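Local coordinates for protein acetylxylan esterase A (Aspergillus awamori, PDB 5X6S) that removes acetyl side groups from the backbone of acetylated xylans, as a secreted serine esterase of carbohydrate esterase family 1, at residues N161-C164 against D168-T171; S143-G148 against P207-E212; P192-Y197 against K215-V220; G74-S79 against G89-S94. All blocks are in the same frame, centred on the assembly; numbering follows the deposited sequence.

Interaction 1. Residues N161-C164 against D168-T171; sequences NSTC and DVIT. With NAG (2-acetamido-2-deoxy-beta-D-glucopyranose), chain C.
In the glycosylated loop around the short helix 162-165, D168, just past the helix, turns back so that its N reaches T163 O at 2.9 Å. Beside this bond the methyl of T163 lies across the side chains of D168 and V169: T163 CG2 is 3.7 Å from D168 CB and 3.8 Å from V169 CG2, each meeting at about a right angle. V169 CG2 also rests 3.7 Å from C164 N.

The opposite end of the helix illustrates how one residue can serve as both N-cap and sugar carrier. N161, first residue of the sequon N-S-T, has CG anti to the backbone N (chi1 -173°). From there OD1 accepts from C164 N at 2.9 Å (159° at the hydrogen), the donor tilted out of the carbonyl plane. The other arm of the same amide, N161 ND2, carries C1 of the N-acetylglucosamine through a covalent bond of 1.4 Å and also donates to Y151 O, which probably restrains rotation of the amide. The sugar reaches V169, with its O6 3.4 Å from V169 CG1. C164, whose amide the cap holds, is disulfide-bonded to C149.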
loop_
_atom_site.group_PDB
_atom_site.type_symbol
_atom_site.label_atom_id
_atom_site.label_comp_id
_atom_site.label_asym_id
_atom_site.label_seq_id
_atom_site.Cartn_x
_atom_site.Cartn_y
_atom_site.Cartn_z
ATOM N N ASN A 161 17.372 25.241 -5.591
ATOM C CA ASN A 161 17.174 25.641 -7.008
ATOM C C ASN A 161 16.402 26.971 -7.060
ATOM O O ASN A 161 15.204 26.993 -6.919
ATOM C CB ASN A 161 16.423 24.542 -7.765
ATOM C CG ASN A 161 16.313 24.786 -9.268
ATOM O OD1 ASN A 161 15.813 25.817 -9.733
ATOM N ND2 ASN A 161 16.761 23.790 -10.042
ATOM N N SER A 162 17.135 28.072 -7.213
ATOM C CA SER A 162 16.546 29.427 -7.340
ATOM C C SER A 162 15.552 29.590 -8.467
ATOM O O SER A 162 14.546 30.268 -8.301
ATOM C CB SER A 162 17.663 30.457 -7.519
ATOM O OG SER A 162 18.447 30.490 -6.344
ATOM N N THR A 163 15.807 28.989 -9.629
ATOM C CA THR A 163 14.870 29.151 -10.747
ATOM C C THR A 163 13.480 28.657 -10.326
ATOM O O THR A 163 12.439 29.262 -10.651
ATOM C CB THR A 163 15.331 28.365 -11.991
ATOM O OG1 THR A 163 16.749 28.524 -12.160
ATOM C CG2 THR A 163 14.661 28.872 -13.176
ATOM N N CYS A 164 13.470 27.494 -9.653
ATOM C CA CYS A 164 12.221 26.903 -9.167
ATOM C C CYS A 164 11.600 27.800 -8.109
ATOM O O CYS A 164 10.447 28.198 -8.249
ATOM C CB CYS A 164 12.462 25.489 -8.613
ATOM S SG CYS A 164 11.032 24.794 -7.809
ATOM N N ASP A 168 10.114 30.550 -11.748
ATOM C CA ASP A 168 10.550 30.648 -13.149
ATOM C C ASP A 168 10.558 29.326 -13.918
ATOM O O ASP A 168 10.905 29.307 -15.102
ATOM C CB ASP A 168 11.904 31.366 -13.243
ATOM C CG ASP A 168 11.805 32.824 -12.822
ATOM O OD1 ASP A 168 10.760 33.400 -13.116
ATOM O OD2 ASP A 168 12.726 33.369 -12.178
ATOM N N VAL A 169 10.125 28.228 -13.265
ATOM C CA VAL A 169 9.984 26.951 -13.944
ATOM C C VAL A 169 8.497 26.655 -14.204
ATOM O O VAL A 169 7.714 26.306 -13.287
ATOM C CB VAL A 169 10.680 25.774 -13.172
ATOM C CG1 VAL A 169 10.591 24.473 -13.966
ATOM C CG2 VAL A 169 12.126 26.103 -12.793
ATOM N N ILE A 170 8.102 26.798 -15.469
ATOM C CA ILE A 170 6.705 26.647 -15.866
ATOM C C ILE A 170 6.641 25.649 -17.004
ATOM O O ILE A 170 7.315 25.816 -18.056
ATOM C CB ILE A 170 6.054 28.009 -16.299
ATOM C CG1 ILE A 170 6.139 29.026 -15.162
ATOM C CG2 ILE A 170 4.587 27.816 -16.675
ATOM C CD1 ILE A 170 6.213 30.485 -15.596
ATOM N N THR A 171 5.847 24.597 -16.817
ATOM C CA THR A 171 5.681 23.607 -17.870
ATOM C C THR A 171 4.282 22.994 -17.787
ATOM O O THR A 171 3.446 23.494 -17.066
ATOM C CB THR A 171 6.855 22.603 -17.887
ATOM O OG1 THR A 171 6.856 21.853 -19.125
ATOM C CG2 THR A 171 6.775 21.626 -16.653
HETATM C C1 NAG C . 16.413 23.750 -11.436
HETATM C C2 NAG C . 17.489 23.066 -12.288
HETATM C C3 NAG C . 17.025 22.838 -13.728
HETATM C C4 NAG C . 15.680 22.117 -13.778
HETATM C C5 NAG C . 14.678 22.803 -12.830
HETATM C C6 NAG C . 13.409 21.988 -12.701
HETATM C C7 NAG C . 19.834 23.600 -11.803
HETATM C C8 NAG C . 20.904 24.643 -11.845
HETATM N N2 NAG C . 18.656 23.922 -12.288
HETATM O O3 NAG C . 18.039 22.117 -14.402
HETATM O O4 NAG C . 15.065 22.093 -15.054
HETATM O O5 NAG C . 15.175 23.059 -11.521
HETATM O O6 NAG C . 12.526 22.706 -11.852
HETATM O O7 NAG C . 20.088 22.498 -11.298
#

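Interaction 2. Residues S143-G148 against P207-E212; sequences SGVSAG and PQNYYE
G144 begins the contact by resting its carbonyl against the side chain of N209, with G144 O 3.9 Å from N209 CB. The glycine lies close to S119, which by similarity belongs to the charge relay. At V145 the touching becomes side-chain to side-chain. Its CG1, placed beside the backbone N (chi1 -54°), comes to 3.8 Å from N209 CG and is almost equally close to both ends of the amide, and the two side chains lie alongside each other and point the same way.

In this alpha/beta-hydrolase fold the loop leaving strand 138-142 runs against the first turns of helix 208-221. One water bridges the two buried segments: it accepts from S146 N at 2.9 Å and donates to N209 OD1 at 2.8 Å, with a further weak bond to N209 O at 3.5 Å. The amide of N209 is thus used at both ends, since ND2 donates to C164 O.

S146 also turns its CB toward the helix, where the nearest atom is E212 O, 4.1 Å from S146 CB. The carboxylate of E212 leads away from the loop instead. E212 OE2 takes Q208 NE2 at 3.0 Å on its anti side, tilted out of the carboxylate plane, within the same helix, and forms a salt bridge with K215, while OE1 accepts from W176 NE1 and T171 N. At A147 the loop meets the following turn of the helix, the amide of A147 donating to Q216 OE1.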
loop_
_atom_site.group_PDB
_atom_site.type_symbol
_atom_site.label_atom_id
_atom_site.label_comp_id
_atom_site.label_asym_id
_atom_site.label_seq_id
_atom_site.Cartn_x
_atom_site.Cartn_y
_atom_site.Cartn_z
ATOM N N SER A 143 2.877 24.913 1.289
ATOM C CA SER A 143 3.871 25.836 0.671
ATOM C C SER A 143 5.172 25.152 0.283
ATOM O O SER A 143 6.226 25.363 0.905
ATOM C CB SER A 143 4.164 27.030 1.588
ATOM O OG SER A 143 2.956 27.634 2.059
ATOM N N GLY A 144 5.097 24.295 -0.725
ATOM C CA GLY A 144 6.271 23.612 -1.233
ATOM C C GLY A 144 6.500 23.924 -2.722
ATOM O O GLY A 144 6.036 24.951 -3.242
ATOM N N VAL A 145 7.203 23.025 -3.393
ATOM C CA VAL A 145 7.376 23.054 -4.862
ATOM C C VAL A 145 7.121 21.644 -5.351
ATOM O O VAL A 145 7.161 20.703 -4.560
ATOM C CB VAL A 145 8.756 23.561 -5.328
ATOM C CG1 VAL A 145 9.080 24.914 -4.723
ATOM C CG2 VAL A 145 9.861 22.558 -5.039
ATOM N N SER A 146 6.811 21.516 -6.649
ATOM C CA SER A 146 6.413 20.240 -7.265
ATOM C C SER A 146 7.573 19.226 -7.136
ATOM O O SER A 146 8.713 19.619 -6.952
ATOM C CB SER A 146 6.031 20.446 -8.733
ATOM O OG SER A 146 7.143 21.010 -9.435
ATOM N N ALA A 147 7.246 17.939 -7.205
ATOM C CA ALA A 147 8.267 16.920 -7.127
ATOM C C ALA A 147 9.180 17.065 -8.341
ATOM O O ALA A 147 8.728 17.036 -9.502
ATOM C CB ALA A 147 7.644 15.514 -7.080
ATOM N N GLY A 148 10.453 17.262 -8.073
ATOM C CA GLY A 148 11.469 17.391 -9.098
ATOM C C GLY A 148 11.690 18.823 -9.536
ATOM O O GLY A 148 12.532 19.057 -10.355
ATOM N N PRO A 207 4.284 31.812 -5.854
ATOM C CA PRO A 207 3.012 31.120 -5.999
ATOM C C PRO A 207 2.816 30.371 -7.316
ATOM O O PRO A 207 1.872 29.571 -7.435
ATOM C CB PRO A 207 1.954 32.256 -5.857
ATOM C CG PRO A 207 2.699 33.522 -5.852
ATOM C CD PRO A 207 4.145 33.268 -5.627
ATOM N N GLN A 208 3.652 30.649 -8.316
ATOM C CA GLN A 208 3.619 29.866 -9.564
ATOM C C GLN A 208 3.759 28.347 -9.254
ATOM O O GLN A 208 3.071 27.489 -9.875
ATOM C CB GLN A 208 4.732 30.297 -10.560
ATOM C CG GLN A 208 4.604 29.559 -11.905
ATOM C CD GLN A 208 3.347 29.932 -12.622
ATOM O OE1 GLN A 208 3.003 31.110 -12.666
ATOM N NE2 GLN A 208 2.649 28.975 -13.158
ATOM N N ASN A 209 4.604 28.067 -8.258
ATOM C CA ASN A 209 4.828 26.722 -7.764
ATOM C C ASN A 209 3.593 26.045 -7.279
ATOM O O ASN A 209 3.476 24.830 -7.370
ATOM C CB ASN A 209 5.897 26.728 -6.679
ATOM C CG ASN A 209 7.251 27.066 -7.219
ATOM O OD1 ASN A 209 7.761 26.380 -8.121
ATOM N ND2 ASN A 209 7.877 28.085 -6.641
ATOM N N TYR A 210 2.604 26.800 -6.792
ATOM C CA TYR A 210 1.340 26.179 -6.496
ATOM C C TYR A 210 0.738 25.620 -7.748
ATOM O O TYR A 210 0.215 24.499 -7.772
ATOM C CB TYR A 210 0.361 27.194 -5.842
ATOM C CG TYR A 210 -1.073 26.750 -5.766
ATOM C CD1 TYR A 210 -1.516 25.899 -4.765
ATOM C CD2 TYR A 210 -2.026 27.234 -6.671
ATOM C CE1 TYR A 210 -2.820 25.498 -4.698
ATOM C CE2 TYR A 210 -3.346 26.855 -6.596
ATOM C CZ TYR A 210 -3.749 25.987 -5.617
ATOM O OH TYR A 210 -5.076 25.585 -5.529
ATOM N N TYR A 211 0.754 26.412 -8.815
ATOM C CA TYR A 211 0.073 25.964 -10.042
ATOM C C TYR A 211 0.845 24.820 -10.692
ATOM O O TYR A 211 0.247 23.897 -11.206
ATOM C CB TYR A 211 -0.121 27.150 -11.013
ATOM C CG TYR A 211 -1.062 28.183 -10.404
ATOM C CD1 TYR A 211 -2.422 27.959 -10.333
ATOM C CD2 TYR A 211 -0.545 29.333 -9.793
ATOM C CE1 TYR A 211 -3.275 28.918 -9.750
ATOM C CE2 TYR A 211 -1.381 30.255 -9.190
ATOM C CZ TYR A 211 -2.734 30.033 -9.161
ATOM O OH TYR A 211 -3.563 30.949 -8.539
ATOM N N GLU A 212 2.167 24.902 -10.643
ATOM C CA GLU A 212 3.045 23.820 -11.183
ATOM C C GLU A 212 2.817 22.500 -10.461
ATOM O O GLU A 212 2.824 21.457 -11.056
ATOM C CB GLU A 212 4.493 24.230 -11.109
ATOM C CG GLU A 212 4.803 25.467 -11.955
ATOM C CD GLU A 212 4.204 25.358 -13.374
ATOM O OE1 GLU A 212 4.666 24.504 -14.178
ATOM O OE2 GLU A 212 3.246 26.116 -13.659
HETATM O O HOH W 1 6.663 23.847 -8.334
#

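Interaction 3. Residues P192-Y197 against K215-V220; sequences PRMQIY and KQWAGV
M194 lies over one face of the W217 indole, the two side chains meeting at a slant rather than end-on. The methionine CG is centred over the pyrrole part, 3.7 Å from the centroid of the W217 five-membered ring and only 9° off its normal, a clear CH-pi contact. The chain then bends at both chi2 and chi3 (-57° and -67°), which keeps it folded over the ring: M194 SD stands 4.5 Å from the centroid of the W217 six-membered ring, again over the face, and M194 CE returns to 3.7 Å from W217 NE1. Three successive atoms therefore lie over one face, the sulfur arching higher than the carbons on either side, an instructive case of methionine moulding itself to an aromatic partner.

Two residues along the strand, the side chain of I196 crosses that of W217 at about a right angle, its CD1 4.1 Å from W217 CD1. On the face of the indole opposite M194 lies Q216 OE1, 3.9 Å above the ring plane, and V220 CG1 touches the edge. The buried W217 NE1 donates to N126 OD1 of helix 120-131; this bond should help fix the rotation of the ring. A129 of that helix and L249 of strand 249-254 also touch the indole. The arrangement combines a Met-aromatic contact with the helix-on-sheet packing of an alpha/beta-hydrolase, joining helix 208-221 to the interior strand 193-199.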
loop_
_atom_site.group_PDB
_atom_site.type_symbol
_atom_site.label_atom_id
_atom_site.label_comp_id
_atom_site.label_asym_id
_atom_site.label_seq_id
_atom_site.Cartn_x
_atom_site.Cartn_y
_atom_site.Cartn_z
ATOM N N PRO A 192 -0.824 8.532 -3.068
ATOM C CA PRO A 192 -1.633 9.315 -2.101
ATOM C C PRO A 192 -2.529 10.376 -2.765
ATOM O O PRO A 192 -2.090 11.040 -3.728
ATOM C CB PRO A 192 -0.574 10.003 -1.221
ATOM C CG PRO A 192 0.683 10.017 -2.064
ATOM C CD PRO A 192 0.618 8.771 -2.902
ATOM N N ARG A 193 -3.717 10.564 -2.203
ATOM C CA ARG A 193 -4.566 11.721 -2.528
ATOM C C ARG A 193 -3.811 12.983 -2.067
ATOM O O ARG A 193 -3.391 13.054 -0.910
ATOM C CB ARG A 193 -5.894 11.594 -1.825
ATOM C CG ARG A 193 -6.685 10.363 -2.160
ATOM C CD ARG A 193 -8.001 10.317 -1.339
ATOM N NE ARG A 193 -7.809 9.923 0.076
ATOM C CZ ARG A 193 -7.784 10.774 1.103
ATOM N NH1 ARG A 193 -7.936 12.058 0.901
ATOM N NH2 ARG A 193 -7.590 10.324 2.341
ATOM N N MET A 194 -3.618 13.958 -2.964
ATOM C CA MET A 194 -2.826 15.131 -2.714
ATOM C C MET A 194 -3.669 16.368 -2.390
ATOM O O MET A 194 -4.610 16.684 -3.106
ATOM C CB MET A 194 -1.936 15.455 -3.903
ATOM C CG MET A 194 -1.023 14.351 -4.384
ATOM S SD MET A 194 0.095 13.746 -3.056
ATOM C CE MET A 194 1.083 15.174 -2.820
ATOM N N GLN A 195 -3.281 17.085 -1.339
ATOM C CA GLN A 195 -3.874 18.370 -0.969
ATOM C C GLN A 195 -2.769 19.373 -0.861
ATOM O O GLN A 195 -1.828 19.210 -0.044
ATOM C CB GLN A 195 -4.601 18.244 0.371
ATOM C CG GLN A 195 -5.247 19.505 0.859
ATOM C CD GLN A 195 -5.922 19.285 2.211
ATOM O OE1 GLN A 195 -5.248 18.996 3.227
ATOM N NE2 GLN A 195 -7.247 19.371 2.232
ATOM N N ILE A 196 -2.851 20.425 -1.683
ATOM C CA ILE A 196 -1.773 21.402 -1.881
ATOM C C ILE A 196 -2.212 22.806 -1.425
ATOM O O ILE A 196 -3.109 23.403 -2.042
ATOM C CB ILE A 196 -1.358 21.461 -3.378
ATOM C CG1 ILE A 196 -1.180 20.057 -3.953
ATOM C CG2 ILE A 196 -0.167 22.413 -3.618
ATOM C CD1 ILE A 196 -0.111 19.179 -3.284
ATOM N N TYR A 197 -1.580 23.344 -0.375
ATOM C CA TYR A 197 -1.804 24.711 0.077
ATOM C C TYR A 197 -0.677 25.622 -0.396
ATOM O O TYR A 197 0.483 25.234 -0.423
ATOM C CB TYR A 197 -1.798 24.804 1.603
ATOM C CG TYR A 197 -2.972 24.211 2.354
ATOM C CD1 TYR A 197 -3.031 22.839 2.689
ATOM C CD2 TYR A 197 -4.005 25.031 2.802
ATOM C CE1 TYR A 197 -4.104 22.327 3.443
ATOM C CE2 TYR A 197 -5.060 24.521 3.579
ATOM C CZ TYR A 197 -5.112 23.183 3.896
ATOM O OH TYR A 197 -6.170 22.731 4.665
ATOM N N LYS A 215 -0.720 21.184 -11.507
ATOM C CA LYS A 215 -0.468 20.615 -12.850
ATOM C C LYS A 215 0.120 19.221 -12.726
ATOM O O LYS A 215 -0.419 18.254 -13.312
ATOM C CB LYS A 215 0.510 21.488 -13.619
ATOM C CG LYS A 215 -0.064 22.791 -14.209
ATOM C CD LYS A 215 1.075 23.631 -14.710
ATOM C CE LYS A 215 0.648 24.834 -15.503
ATOM N NZ LYS A 215 1.889 25.558 -15.942
ATOM N N GLN A 216 1.209 19.109 -11.968
ATOM C CA GLN A 216 1.899 17.810 -11.779
ATOM C C GLN A 216 0.938 16.707 -11.380
ATOM O O GLN A 216 0.828 15.676 -12.080
ATOM C CB GLN A 216 2.995 17.937 -10.757
ATOM C CG GLN A 216 3.699 16.617 -10.470
ATOM C CD GLN A 216 5.024 16.849 -9.752
ATOM O OE1 GLN A 216 5.044 17.294 -8.615
ATOM N NE2 GLN A 216 6.126 16.599 -10.437
ATOM N N TRP A 217 0.173 16.924 -10.302
ATOM C CA TRP A 217 -0.720 15.882 -9.832
ATOM C C TRP A 217 -1.916 15.628 -10.712
ATOM O O TRP A 217 -2.344 14.483 -10.837
ATOM C CB TRP A 217 -1.105 16.061 -8.349
ATOM C CG TRP A 217 0.122 16.053 -7.464
ATOM C CD1 TRP A 217 0.580 17.074 -6.696
ATOM C CD2 TRP A 217 1.088 15.001 -7.344
ATOM N NE1 TRP A 217 1.760 16.715 -6.067
ATOM C CE2 TRP A 217 2.081 15.442 -6.439
ATOM C CE3 TRP A 217 1.206 13.721 -7.903
ATOM C CZ2 TRP A 217 3.180 14.651 -6.079
ATOM C CZ3 TRP A 217 2.309 12.927 -7.542
ATOM C CH2 TRP A 217 3.265 13.383 -6.653
ATOM N N ALA A 218 -2.438 16.681 -11.336
ATOM C CA ALA A 218 -3.455 16.542 -12.383
ATOM C C ALA A 218 -2.929 15.583 -13.474
ATOM O O ALA A 218 -3.599 14.649 -13.821
ATOM C CB ALA A 218 -3.804 17.904 -12.980
ATOM N N GLY A 219 -1.729 15.823 -13.971
ATOM C CA GLY A 219 -1.149 14.965 -15.034
ATOM C C GLY A 219 -1.023 13.539 -14.515
ATOM O O GLY A 219 -1.428 12.567 -15.197
ATOM N N VAL A 220 -0.509 13.398 -13.277
ATOM C CA VAL A 220 -0.280 12.066 -12.701
ATOM C C VAL A 220 -1.599 11.293 -12.608
ATOM O O VAL A 220 -1.690 10.075 -12.921
ATOM C CB VAL A 220 0.450 12.189 -11.336
ATOM C CG1 VAL A 220 0.404 10.909 -10.533
ATOM C CG2 VAL A 220 1.892 12.599 -11.563
#

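Interaction 4. Residues G74-S79 against G89-S94; sequences GCWDVS and GGNSNS
N91, the first residue of helix 91-106, reaches from the helix start to W76 and D77 in the loop that follows strand 63-68, and the loop answers with an Asx turn at D77. Following N91 outward, CB is the first atom to touch, 4.0 Å from W76 CE3. With chi1 at -73° the amide is carried on toward the loop, and N91 CG comes to 3.8 Å from D77 CB.

The oxygen makes the main bond: N91 OD1 accepts from D77 N at 3.1 Å, with 152° at the hydrogen and the donor tilted somewhat from the carbonyl plane. The same oxygen sits at the edge of the tryptophan, near its plane and 3.4 Å from W76 CE3, while the amide and ring planes are almost perpendicular (89°). The nitrogen, N91 ND2, donates to T15 OG1, so both its oxygen and its nitrogen are engaged. W76 in turn donates its backbone N to S120 OG, next to S119 on what is probably the nucleophile elbow, linking this loop to the active-site region.

The carboxylate of D77 lies near the helix N terminus, where the helix dipole would be expected to favour a negative charge. D77 OD1 accepts from S79 N at 3.1 Å, met from above the carboxylate plane, and so forms the Asx turn; it also takes the amide of D158. D77 OD2 bonds to S80 OG and receives a water at 2.6 Å, and that water accepts from N91 N at 2.8 Å.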
loop_
_atom_site.group_PDB
_atom_site.type_symbol
_atom_site.label_atom_id
_atom_site.label_comp_id
_atom_site.label_asym_id
_atom_site.label_seq_id
_atom_site.Cartn_x
_atom_site.Cartn_y
_atom_site.Cartn_z
ATOM N N GLY A 74 19.603 22.723 7.767
ATOM C CA GLY A 74 18.366 22.029 8.106
ATOM C C GLY A 74 17.349 21.834 6.984
ATOM O O GLY A 74 16.230 21.382 7.250
ATOM N N CYS A 75 17.711 22.139 5.742
ATOM C CA CYS A 75 16.793 21.885 4.636
ATOM C C CYS A 75 16.844 20.395 4.270
ATOM O O CYS A 75 17.811 19.697 4.621
ATOM C CB CYS A 75 17.140 22.680 3.393
ATOM S SG CYS A 75 17.168 24.488 3.583
ATOM N N TRP A 76 15.849 19.946 3.508
ATOM C CA TRP A 76 15.828 18.590 2.952
ATOM C C TRP A 76 16.507 18.434 1.601
ATOM O O TRP A 76 16.416 19.299 0.765
ATOM C CB TRP A 76 14.378 18.092 2.879
ATOM C CG TRP A 76 13.823 17.867 4.269
ATOM C CD1 TRP A 76 13.038 18.723 5.010
ATOM C CD2 TRP A 76 14.127 16.746 5.128
ATOM N NE1 TRP A 76 12.818 18.169 6.278
ATOM C CE2 TRP A 76 13.471 16.973 6.373
ATOM C CE3 TRP A 76 14.900 15.582 4.963
ATOM C CZ2 TRP A 76 13.523 16.056 7.418
ATOM C CZ3 TRP A 76 14.948 14.655 6.001
ATOM C CH2 TRP A 76 14.269 14.919 7.228
ATOM N N ASP A 77 17.188 17.302 1.380
ATOM C CA ASP A 77 17.618 16.927 0.027
ATOM C C ASP A 77 16.395 16.550 -0.816
ATOM O O ASP A 77 15.788 15.472 -0.638
ATOM C CB ASP A 77 18.647 15.782 0.038
ATOM C CG ASP A 77 19.118 15.405 -1.354
ATOM O OD1 ASP A 77 18.923 16.232 -2.302
ATOM O OD2 ASP A 77 19.645 14.261 -1.506
ATOM N N VAL A 78 16.017 17.472 -1.686
ATOM C CA VAL A 78 14.958 17.258 -2.687
ATOM C C VAL A 78 15.520 17.496 -4.137
ATOM O O VAL A 78 14.759 17.770 -5.102
ATOM C CB VAL A 78 13.691 18.078 -2.378
ATOM C CG1 VAL A 78 12.987 17.509 -1.136
ATOM C CG2 VAL A 78 14.028 19.575 -2.204
ATOM N N SER A 79 16.850 17.324 -4.263
ATOM C CA SER A 79 17.585 17.639 -5.492
ATOM C C SER A 79 18.405 16.517 -6.120
ATOM O O SER A 79 18.561 16.485 -7.329
ATOM C CB SER A 79 18.480 18.851 -5.246
ATOM O OG SER A 79 19.467 18.629 -4.263
ATOM N N GLY A 89 18.217 5.612 -2.163
ATOM C CA GLY A 89 19.109 5.712 -0.985
ATOM C C GLY A 89 19.237 7.092 -0.383
ATOM O O GLY A 89 20.007 7.297 0.569
ATOM N N GLY A 90 18.509 8.070 -0.934
ATOM C CA GLY A 90 18.572 9.439 -0.423
ATOM C C GLY A 90 17.698 9.652 0.805
ATOM O O GLY A 90 17.123 8.668 1.328
ATOM N N ASN A 91 17.586 10.898 1.286
ATOM C CA ASN A 91 16.768 11.246 2.426
ATOM C C ASN A 91 15.381 10.618 2.326
ATOM O O ASN A 91 14.851 10.120 3.292
ATOM C CB ASN A 91 16.515 12.749 2.566
ATOM C CG ASN A 91 17.695 13.578 3.044
ATOM O OD1 ASN A 91 17.604 14.757 3.033
ATOM N ND2 ASN A 91 18.769 12.969 3.474
ATOM N N SER A 92 14.803 10.681 1.148
ATOM C CA SER A 92 13.454 10.152 0.960
ATOM C C SER A 92 13.312 8.654 1.289
ATOM O O SER A 92 12.298 8.209 1.895
ATOM C CB SER A 92 12.970 10.472 -0.446
ATOM O OG SER A 92 13.900 10.034 -1.428
ATOM N N ASN A 93 14.321 7.883 0.900
ATOM C CA ASN A 93 14.442 6.469 1.203
ATOM C C ASN A 93 14.491 6.234 2.731
ATOM O O ASN A 93 13.851 5.360 3.241
ATOM C CB ASN A 93 15.672 5.890 0.521
ATOM C CG ASN A 93 15.578 4.397 0.203
ATOM O OD1 ASN A 93 16.192 3.942 -0.739
ATOM N ND2 ASN A 93 14.806 3.666 0.952
ATOM N N SER A 94 15.248 7.060 3.431
ATOM C CA SER A 94 15.291 6.996 4.854
ATOM C C SER A 94 13.924 7.188 5.486
ATOM O O SER A 94 13.545 6.413 6.366
ATOM C CB SER A 94 16.286 8.035 5.381
ATOM O OG SER A 94 17.619 7.628 5.062
HETATM O O HOH W 2 19.703 12.528 0.402
#

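In the fold
From the N terminus, interaction 4 closes first, a short loop between strand 63-68 and helix 91-106; it stands in series with the others and touches none of them. Interaction 2 opens after strand 138-142 and closes only at helix 208-221, and within that long loop interaction 1 closes its own small turn, so it is nested. Interaction 3 opens at strand 193-199, before interaction 2 has closed, and ends further along the same helix, so the two cross. Helix 208-221 is thus their shared element: its first turns and K215 hold the glycosylated loop of interaction 1, and W217 further along packs on the sheet.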